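PDB 5XC5: probable Rab-related GTPase from Acanthamoeba polyphaga mimivirus, which binds GTP with a magnesium ion as a viral member of the Rab family of small GTPases and may take part in protein transport. Local coordinates for residues C108-K120 and N159-I171. The protein carries 1 engineered substitution. Residues are numbered along the deposited sequence; the frame is centred on the assembly and turned at random. Where two conformers were deposited one is given.
Sequences CHTTYYILVVANK and NLFGKMIDKMSEI. With GTP (guanosine-5'-triphosphate), chain B.
Tyr113, Leu115 and Val117 on one face of strand 113-119 pack against Leu160, Lys163, Met164 and Lys167, a helix-on-sheet contact in which strand 113-119 and helix segment 159-169 run nearly antiparallel (169°), 9.4 Å apart at closest approach. It exemplifies how a helix packs on a sheet through every second residue of a strand. Tyr113 forms its centre. With CG anti to the backbone N (chi1 -177°), its ring reaches out to the helix, where Lys167 CG sits over the middle of one face, 3.3 Å from the ring centroid, a close CH-pi contact. At the ring's edge lies Met164 SD, a Met-aromatic contact, and Met164 CE approaches Tyr113 CD2 to 3.7 Å. Tyr113 OH has Lys163 CE 3.5 Å away and is hydrogen-bonded to Asp145 OD2, with which Lys163 NZ forms a salt bridge; one carboxylate thus ties strand, helix and edge strand 145-148. This is the P-loop GTPase fold of the Ras superfamily. The strand ends at Asn119, and Lys120 follows in the NKxD motif (Asn119 to Asp122): Lys120 NZ donates to GTP O4' (3.2 Å) as its aliphatic chain lies over one face of the guanine. Nearer that end the contact thins, with Leu115 CD2 against the backbone carbonyl oxygen of Leu160 and Val117 CG1 4.0 Å from Leu160 CD2. At the far, more exposed end Tyr112 lies against Lys167 O, Glu170 and Ile171. Ile171 CG1 lies over one face of its ring, towards the rim, while Tyr112 OH donates to the anti lone pair of Glu170 OE1 at 2.8 Å, ring and carboxylate standing 86° apart.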
ATOM      1  N   CYS A 108      11.072 -11.724   3.421  1.00 15.29           N
ATOM      2  CA  CYS A 108      10.251 -12.302   2.374  1.00 19.23           C
ATOM      3  C   CYS A 108      11.031 -12.238   1.077  1.00 15.90           C
ATOM      4  O   CYS A 108      11.545 -11.178   0.710  1.00 17.09           O
ATOM      5  CB  CYS A 108       8.936 -11.520   2.236  1.00 16.55           C
ATOM      6  SG  CYS A 108       7.882 -12.025   0.859  1.00 20.65           S
ATOM      7  N   HIS A 109      11.120 -13.373   0.390  1.00 16.99           N
ATOM      8  CA  HIS A 109      11.769 -13.445  -0.909  1.00 18.69           C
ATOM      9  C   HIS A 109      10.776 -13.636  -2.046  1.00 19.62           C
ATOM     10  O   HIS A 109      11.194 -13.724  -3.203  1.00 22.88           O
ATOM     11  CB  HIS A 109      12.810 -14.574  -0.917  1.00 20.86           C
ATOM     12  N   THR A 110       9.475 -13.685  -1.749  1.00 21.52           N
ATOM     13  CA  THR A 110       8.455 -14.074  -2.715  1.00 19.57           C
ATOM     14  C   THR A 110       7.743 -12.894  -3.367  1.00 19.50           C
ATOM     15  O   THR A 110       6.934 -13.108  -4.274  1.00 21.27           O
ATOM     16  CB  THR A 110       7.418 -14.986  -2.051  1.00 20.02           C
ATOM     17  OG1 THR A 110       6.814 -14.310  -0.941  1.00 20.99           O
ATOM     18  CG2 THR A 110       8.075 -16.260  -1.554  1.00 21.90           C
ATOM     19  N   THR A 111       8.001 -11.665  -2.935  1.00 18.75           N
ATOM     20  CA  THR A 111       7.246 -10.541  -3.470  1.00 17.86           C
ATOM     21  C   THR A 111       7.605 -10.338  -4.936  1.00 18.75           C
ATOM     22  O   THR A 111       8.782 -10.332  -5.303  1.00 23.97           O
ATOM     23  CB  THR A 111       7.533  -9.278  -2.662  1.00 16.47           C
ATOM     24  OG1 THR A 111       7.460  -9.585  -1.264  1.00 21.17           O
ATOM     25  CG2 THR A 111       6.500  -8.202  -2.967  1.00 20.58           C
ATOM     26  N   TYR A 112       6.585 -10.193  -5.775  1.00 15.64           N
ATOM     27  CA  TYR A 112       6.771  -9.954  -7.197  1.00 16.36           C
ATOM     28  C   TYR A 112       6.677  -8.482  -7.567  1.00 15.45           C
ATOM     29  O   TYR A 112       7.293  -8.055  -8.547  1.00 18.00           O
ATOM     30  CB  TYR A 112       5.700 -10.721  -7.971  1.00 16.28           C
ATOM     31  CG  TYR A 112       5.789 -10.594  -9.464  1.00 20.59           C
ATOM     32  CD1 TYR A 112       6.780 -11.261 -10.173  1.00 22.85           C
ATOM     33  CD2 TYR A 112       4.864  -9.835 -10.175  1.00 19.71           C
ATOM     34  CE1 TYR A 112       6.862 -11.162 -11.549  1.00 25.62           C
ATOM     35  CE2 TYR A 112       4.938  -9.727 -11.551  1.00 21.45           C
ATOM     36  CZ  TYR A 112       5.942 -10.399 -12.232  1.00 25.03           C
ATOM     37  OH  TYR A 112       6.031 -10.313 -13.605  1.00 28.15           O
ATOM     38  N   TYR A 113       5.920  -7.699  -6.806  1.00 12.60           N
ATOM     39  CA  TYR A 113       5.662  -6.311  -7.160  1.00 13.43           C
ATOM     40  C   TYR A 113       5.474  -5.532  -5.872  1.00 11.12           C
ATOM     41  O   TYR A 113       4.611  -5.881  -5.051  1.00 11.69           O
ATOM     42  CB  TYR A 113       4.401  -6.219  -8.019  1.00 12.16           C
ATOM     43  CG  TYR A 113       4.027  -4.840  -8.536  1.00 12.51           C
ATOM     44  CD1 TYR A 113       4.926  -4.063  -9.270  1.00 12.07           C
ATOM     45  CD2 TYR A 113       2.743  -4.348  -8.339  1.00 11.96           C
ATOM     46  CE1 TYR A 113       4.547  -2.812  -9.775  1.00 13.12           C
ATOM     47  CE2 TYR A 113       2.358  -3.119  -8.832  1.00 11.63           C
ATOM     48  CZ  TYR A 113       3.251  -2.353  -9.549  1.00 12.11           C
ATOM     49  OH  TYR A 113       2.824  -1.130 -10.020  1.00 12.62           O
ATOM     50  N   ILE A 114       6.286  -4.493  -5.702  1.00 10.62           N
ATOM     51  CA  ILE A 114       6.172  -3.549  -4.597  1.00  9.55           C
ATOM     52  C   ILE A 114       5.771  -2.217  -5.206  1.00  9.70           C
ATOM     53  O   ILE A 114       6.453  -1.717  -6.107  1.00 10.00           O
ATOM     54  CB  ILE A 114       7.493  -3.410  -3.830  1.00 11.28           C
ATOM     55  CG1 ILE A 114       7.888  -4.747  -3.209  1.00 13.16           C
ATOM     56  CG2 ILE A 114       7.358  -2.349  -2.770  1.00 11.86           C
ATOM     57  CD1 ILE A 114       9.192  -4.675  -2.413  1.00 15.28           C
ATOM     58  N   LEU A 115       4.651  -1.662  -4.737  1.00  9.80           N
ATOM     59  CA  LEU A 115       4.107  -0.406  -5.238  1.00  9.15           C
ATOM     60  C   LEU A 115       4.056   0.593  -4.090  1.00  7.68           C
ATOM     61  O   LEU A 115       3.358   0.365  -3.098  1.00  8.49           O
ATOM     62  CB  LEU A 115       2.715  -0.636  -5.829  1.00  8.43           C
ATOM     63  CG  LEU A 115       1.967   0.604  -6.322  1.00  9.19           C
ATOM     64  CD1 LEU A 115       2.779   1.373  -7.349  1.00  9.28           C
ATOM     65  CD2 LEU A 115       0.618   0.177  -6.895  1.00  9.55           C
ATOM     66  N   VAL A 116       4.832   1.671  -4.214  1.00  7.98           N
ATOM     67  CA  VAL A 116       4.827   2.760  -3.239  1.00  8.12           C
ATOM     68  C   VAL A 116       3.653   3.677  -3.554  1.00  8.35           C
ATOM     69  O   VAL A 116       3.505   4.145  -4.686  1.00  9.49           O
ATOM     70  CB  VAL A 116       6.155   3.532  -3.299  1.00  9.08           C
ATOM     71  CG1 VAL A 116       6.086   4.795  -2.434  1.00 11.83           C
ATOM     72  CG2 VAL A 116       7.320   2.632  -2.875  1.00 10.20           C
ATOM     73  N   VAL A 117       2.821   3.943  -2.549  1.00  8.42           N
ATOM     74  CA  VAL A 117       1.630   4.765  -2.717  1.00  7.07           C
ATOM     75  C   VAL A 117       1.873   6.087  -2.011  1.00  8.57           C
ATOM     76  O   VAL A 117       1.964   6.135  -0.777  1.00  8.37           O
ATOM     77  CB  VAL A 117       0.371   4.088  -2.157  1.00  8.26           C
ATOM     78  CG1 VAL A 117      -0.861   4.984  -2.341  1.00  8.52           C
ATOM     79  CG2 VAL A 117       0.170   2.726  -2.814  1.00  9.27           C
ATOM     80  N   ALA A 118       1.956   7.160  -2.792  1.00  8.26           N
ATOM     81  CA  ALA A 118       2.048   8.517  -2.265  1.00  6.98           C
ATOM     82  C   ALA A 118       0.617   8.983  -2.022  1.00  9.36           C
ATOM     83  O   ALA A 118      -0.095   9.360  -2.960  1.00  9.17           O
ATOM     84  CB  ALA A 118       2.769   9.406  -3.276  1.00  8.10           C
ATOM     85  N   ASN A 119       0.182   8.923  -0.767  1.00  8.04           N
ATOM     86  CA  ASN A 119      -1.211   9.135  -0.408  1.00  8.95           C
ATOM     87  C   ASN A 119      -1.438  10.546   0.126  1.00  7.78           C
ATOM     88  O   ASN A 119      -0.509  11.280   0.483  1.00  8.71           O
ATOM     89  CB  ASN A 119      -1.661   8.101   0.629  1.00  8.99           C
ATOM     90  CG  ASN A 119      -3.167   7.924   0.669  1.00 10.22           C
ATOM     91  OD1 ASN A 119      -3.845   8.108  -0.328  1.00 10.28           O
ATOM     92  ND2 ASN A 119      -3.696   7.557   1.829  1.00 10.44           N
ATOM     93  N   LYS A 120      -2.722  10.902   0.185  1.00  8.65           N
ATOM     94  CA  LYS A 120      -3.227  12.195   0.663  1.00  9.24           C
ATOM     95  C   LYS A 120      -2.978  13.326  -0.328  1.00  9.46           C
ATOM     96  O   LYS A 120      -2.838  14.490   0.064  1.00  9.49           O
ATOM     97  CB  LYS A 120      -2.776  12.560   2.087  1.00  9.75           C
ATOM     98  CG  LYS A 120      -2.944  11.413   3.071  1.00  8.89           C
ATOM     99  CD  LYS A 120      -2.963  11.905   4.492  1.00 11.06           C
ATOM    100  CE  LYS A 120      -2.999  10.738   5.490  1.00 11.75           C
ATOM    101  NZ  LYS A 120      -3.013  11.246   6.910  1.00 14.65           N
ATOM    102  N   ASN A 159      -7.316   2.721  -9.367  1.00 10.46           N
ATOM    103  CA  ASN A 159      -6.125   2.738 -10.206  1.00 11.16           C
ATOM    104  C   ASN A 159      -4.966   2.009  -9.534  1.00 10.93           C
ATOM    105  O   ASN A 159      -4.285   1.194 -10.167  1.00 10.69           O
ATOM    106  CB  ASN A 159      -5.743   4.182 -10.521  1.00 10.00           C
ATOM    107  CG  ASN A 159      -4.554   4.280 -11.451  1.00 10.91           C
ATOM    108  OD1 ASN A 159      -4.618   3.849 -12.605  1.00 12.36           O
ATOM    109  ND2 ASN A 159      -3.456   4.840 -10.957  1.00  9.83           N
ATOM    110  N   LEU A 160      -4.716   2.295  -8.254  1.00  8.73           N
ATOM    111  CA  LEU A 160      -3.556   1.684  -7.608  1.00  9.67           C
ATOM    112  C   LEU A 160      -3.746   0.182  -7.436  1.00 10.10           C
ATOM    113  O   LEU A 160      -2.803  -0.594  -7.637  1.00 10.32           O
ATOM    114  CB  LEU A 160      -3.181   2.402  -6.303  1.00  9.18           C
ATOM    115  CG  LEU A 160      -4.036   2.179  -5.050  1.00  9.21           C
ATOM    116  CD1 LEU A 160      -3.573   0.956  -4.244  1.00 10.00           C
ATOM    117  CD2 LEU A 160      -4.062   3.397  -4.142  1.00 10.16           C
ATOM    118  N   PHE A 161      -4.964  -0.262  -7.096  1.00 10.11           N
ATOM    119  CA  PHE A 161      -5.188  -1.703  -7.069  1.00 10.18           C
ATOM    120  C   PHE A 161      -5.144  -2.307  -8.461  1.00 11.13           C
ATOM    121  O   PHE A 161      -4.710  -3.456  -8.616  1.00 11.40           O
ATOM    122  CB  PHE A 161      -6.477  -2.073  -6.340  1.00 11.51           C
ATOM    123  CG  PHE A 161      -6.292  -2.195  -4.874  1.00 10.39           C
ATOM    124  CD1 PHE A 161      -5.850  -3.380  -4.319  1.00 12.03           C
ATOM    125  CD2 PHE A 161      -6.522  -1.110  -4.046  1.00  9.56           C
ATOM    126  CE1 PHE A 161      -5.661  -3.493  -2.963  1.00 12.61           C
ATOM    127  CE2 PHE A 161      -6.336  -1.215  -2.684  1.00 11.61           C
ATOM    128  CZ  PHE A 161      -5.893  -2.409  -2.140  1.00 11.19           C
ATOM    129  N   GLY A 162      -5.548  -1.553  -9.485  1.00 10.67           N
ATOM    130  CA  GLY A 162      -5.449  -2.073 -10.839  1.00 12.53           C
ATOM    131  C   GLY A 162      -4.020  -2.375 -11.246  1.00 10.95           C
ATOM    132  O   GLY A 162      -3.751  -3.384 -11.902  1.00 12.39           O
ATOM    133  N   LYS A 163      -3.084  -1.495 -10.879  1.00 10.55           N
ATOM    134  CA  LYS A 163      -1.673  -1.758 -11.148  1.00 11.24           C
ATOM    135  C   LYS A 163      -1.227  -3.040 -10.458  1.00 11.67           C
ATOM    136  O   LYS A 163      -0.533  -3.871 -11.054  1.00 11.87           O
ATOM    137  CB  LYS A 163      -0.824  -0.590 -10.644  1.00 11.09           C
ATOM    138  CG  LYS A 163      -1.052   0.716 -11.385  1.00 11.53           C
ATOM    139  CD  LYS A 163      -0.325   1.891 -10.710  1.00 12.70           C
ATOM    140  CE  LYS A 163       1.206   1.831 -10.840  1.00 10.89           C
ATOM    141  NZ  LYS A 163       1.655   1.942 -12.262  1.00 13.03           N
ATOM    142  N   MET A 164      -1.629  -3.218  -9.203  1.00 10.53           N
ATOM    143  CA  MET A 164      -1.271  -4.418  -8.460  1.00 11.26           C
ATOM    144  C   MET A 164      -1.886  -5.664  -9.085  1.00 13.26           C
ATOM    145  O   MET A 164      -1.224  -6.701  -9.197  1.00 12.57           O
ATOM    146  CB  MET A 164      -1.723  -4.256  -7.006  1.00 12.55           C
ATOM    147  CG  MET A 164      -1.470  -5.464  -6.103  1.00 10.92           C
ATOM    148  SD  MET A 164       0.298  -5.856  -5.891  1.00 26.81           S
ATOM    149  CE  MET A 164       0.939  -4.361  -5.084  1.00 11.57           C
ATOM    150  N   ILE A 165      -3.152  -5.573  -9.500  1.00 12.07           N
ATOM    151  CA  ILE A 165      -3.846  -6.708 -10.104  1.00 14.03           C
ATOM    152  C   ILE A 165      -3.165  -7.128 -11.402  1.00 13.83           C
ATOM    153  O   ILE A 165      -2.926  -8.321 -11.639  1.00 13.79           O
ATOM    154  CB  ILE A 165      -5.334  -6.369 -10.312  1.00 13.17           C
ATOM    155  CG1 ILE A 165      -6.040  -6.265  -8.957  1.00 13.53           C
ATOM    156  CG2 ILE A 165      -6.007  -7.404 -11.231  1.00 14.81           C
ATOM    157  CD1 ILE A 165      -7.306  -5.451  -9.003  1.00 13.18           C
ATOM    158  N   ASP A 166      -2.840  -6.152 -12.262  1.00 13.84           N
ATOM    159  CA  ASP A 166      -2.160  -6.471 -13.517  1.00 17.54           C
ATOM    160  C   ASP A 166      -0.870  -7.236 -13.259  1.00 15.93           C
ATOM    161  O   ASP A 166      -0.581  -8.229 -13.934  1.00 16.98           O
ATOM    162  CB  ASP A 166      -1.835  -5.198 -14.306  1.00 17.09           C
ATOM    163  CG  ASP A 166      -3.064  -4.480 -14.828  0.56 20.50           C
ATOM    164  OD1 ASP A 166      -4.181  -5.017 -14.716  0.56 22.24           O
ATOM    165  OD2 ASP A 166      -2.901  -3.367 -15.373  0.56 24.45           O
ATOM    166  N   LYS A 167      -0.080  -6.793 -12.279  1.00 12.98           N
ATOM    167  CA  LYS A 167       1.175  -7.471 -11.987  1.00 14.14           C
ATOM    168  C   LYS A 167       0.936  -8.871 -11.436  1.00 14.39           C
ATOM    169  O   LYS A 167       1.622  -9.819 -11.830  1.00 15.99           O
ATOM    170  CB  LYS A 167       2.016  -6.629 -11.025  1.00 13.91           C
ATOM    171  CG  LYS A 167       2.629  -5.397 -11.653  1.00 15.45           C
ATOM    172  CD  LYS A 167       3.739  -5.764 -12.639  1.00 18.03           C
ATOM    173  CE  LYS A 167       4.422  -4.533 -13.189  1.00 24.38           C
ATOM    174  NZ  LYS A 167       3.439  -3.637 -13.835  1.00 26.47           N
ATOM    175  N   MET A 168      -0.035  -9.033 -10.531  1.00 13.24           N
ATOM    176  CA  MET A 168      -0.340 -10.373 -10.034  1.00 13.83           C
ATOM    177  C   MET A 168      -0.745 -11.310 -11.162  1.00 18.43           C
ATOM    178  O   MET A 168      -0.426 -12.503 -11.122  1.00 18.98           O
ATOM    179  CB  MET A 168      -1.441 -10.326  -8.970  1.00 14.02           C
ATOM    180  CG  MET A 168      -1.076  -9.557  -7.693  1.00 13.09           C
ATOM    181  SD  MET A 168       0.380 -10.174  -6.799  1.00 15.00           S
ATOM    182  CE  MET A 168       1.655  -9.076  -7.424  1.00 14.37           C
ATOM    183  N   SER A 169      -1.426 -10.788 -12.184  1.00 16.64           N
ATOM    184  CA  SER A 169      -1.892 -11.637 -13.273  1.00 19.37           C
ATOM    185  C   SER A 169      -0.745 -12.160 -14.127  1.00 22.00           C
ATOM    186  O   SER A 169      -0.942 -13.123 -14.879  1.00 25.16           O
ATOM    187  CB  SER A 169      -2.905 -10.880 -14.140  1.00 20.88           C
ATOM    188  OG  SER A 169      -2.269  -9.984 -15.035  1.00 20.66           O
ATOM    189  N   GLU A 170       0.441 -11.554 -14.027  1.00 19.79           N
ATOM    190  CA  GLU A 170       1.622 -12.004 -14.758  1.00 21.90           C
ATOM    191  C   GLU A 170       2.330 -13.175 -14.095  1.00 24.15           C
ATOM    192  O   GLU A 170       3.186 -13.797 -14.734  1.00 28.44           O
ATOM    193  CB  GLU A 170       2.645 -10.873 -14.878  1.00 24.42           C
ATOM    194  CG  GLU A 170       2.160  -9.649 -15.611  1.00 24.14           C
ATOM    195  CD  GLU A 170       3.154  -8.498 -15.546  1.00 25.22           C
ATOM    196  OE1 GLU A 170       4.226  -8.651 -14.916  1.00 25.79           O
ATOM    197  OE2 GLU A 170       2.858  -7.433 -16.123  1.00 31.61           O
ATOM    198  N   ILE A 171       2.028 -13.472 -12.839  1.00 23.59           N
ATOM    199  CA  ILE A 171       2.702 -14.547 -12.125  1.00 25.14           C
ATOM    200  C   ILE A 171       2.345 -15.908 -12.723  1.00 27.76           C
ATOM    201  O   ILE A 171       1.166 -16.232 -12.885  1.00 31.11           O
ATOM    202  CB  ILE A 171       2.398 -14.480 -10.615  1.00 24.14           C
ATOM    203  CG1 ILE A 171       2.893 -13.151 -10.031  1.00 19.80           C
ATOM    204  CG2 ILE A 171       3.011 -15.670  -9.886  1.00 25.40           C
ATOM    205  CD1 ILE A 171       2.613 -12.987  -8.554  1.00 21.02           C
TER
HETATM  206  PG  GTP B 201      -2.387   2.835  11.162  1.00 11.07           P
HETATM  207  O1G GTP B 201      -3.420   1.725  11.149  1.00 11.62           O
HETATM  208  O2G GTP B 201      -2.303   3.511  12.498  1.00 11.58           O
HETATM  209  O3G GTP B 201      -1.034   2.371  10.669  1.00 11.85           O
HETATM  210  O3B GTP B 201      -2.861   4.055  10.172  1.00 10.67           O
HETATM  211  PB  GTP B 201      -3.418   3.930   8.653  1.00  8.76           P
HETATM  212  O1B GTP B 201      -4.284   2.696   8.494  1.00 10.19           O
HETATM  213  O2B GTP B 201      -2.274   4.015   7.682  1.00  9.77           O
HETATM  214  O3A GTP B 201      -4.236   5.303   8.414  1.00 10.58           O
HETATM  215  PA  GTP B 201      -5.851   5.477   8.494  1.00 23.30           P
HETATM  216  O1A GTP B 201      -6.521   4.840   7.271  1.00 11.34           O
HETATM  217  O2A GTP B 201      -6.366   5.026   9.876  1.00 13.09           O
HETATM  218  O5' GTP B 201      -5.971   7.088   8.309  1.00 11.44           O
HETATM  219  C5' GTP B 201      -5.431   7.978   9.264  1.00 13.63           C
HETATM  220  C4' GTP B 201      -6.125   9.334   9.141  1.00 14.16           C
HETATM  221  O4' GTP B 201      -5.772   9.885   7.881  1.00 14.06           O
HETATM  222  C3' GTP B 201      -7.639   9.253   9.183  1.00 18.15           C
HETATM  223  O3' GTP B 201      -8.163  10.360   9.903  1.00 21.62           O
HETATM  224  C2' GTP B 201      -8.039   9.368   7.728  1.00 17.37           C
HETATM  225  O2' GTP B 201      -9.319   9.930   7.555  1.00 20.65           O
HETATM  226  C1' GTP B 201      -6.939  10.246   7.166  1.00 14.03           C
HETATM  227  N9  GTP B 201      -6.757   9.947   5.739  1.00 13.02           N
HETATM  228  C8  GTP B 201      -6.654   8.716   5.145  1.00 12.63           C
HETATM  229  N7  GTP B 201      -6.485   8.879   3.817  1.00 13.19           N
HETATM  230  C5  GTP B 201      -6.484  10.212   3.558  1.00 11.59           C
HETATM  231  C6  GTP B 201      -6.348  10.945   2.384  1.00 10.45           C
HETATM  232  O6  GTP B 201      -6.190  10.431   1.262  1.00 11.69           O
HETATM  233  N1  GTP B 201      -6.401  12.315   2.493  1.00 11.61           N
HETATM  234  C2  GTP B 201      -6.563  12.958   3.701  1.00 11.76           C
HETATM  235  N2  GTP B 201      -6.596  14.286   3.714  1.00 12.56           N
HETATM  236  N3  GTP B 201      -6.690  12.244   4.870  1.00 12.40           N
HETATM  237  C4  GTP B 201      -6.654  10.891   4.766  1.00 11.73           C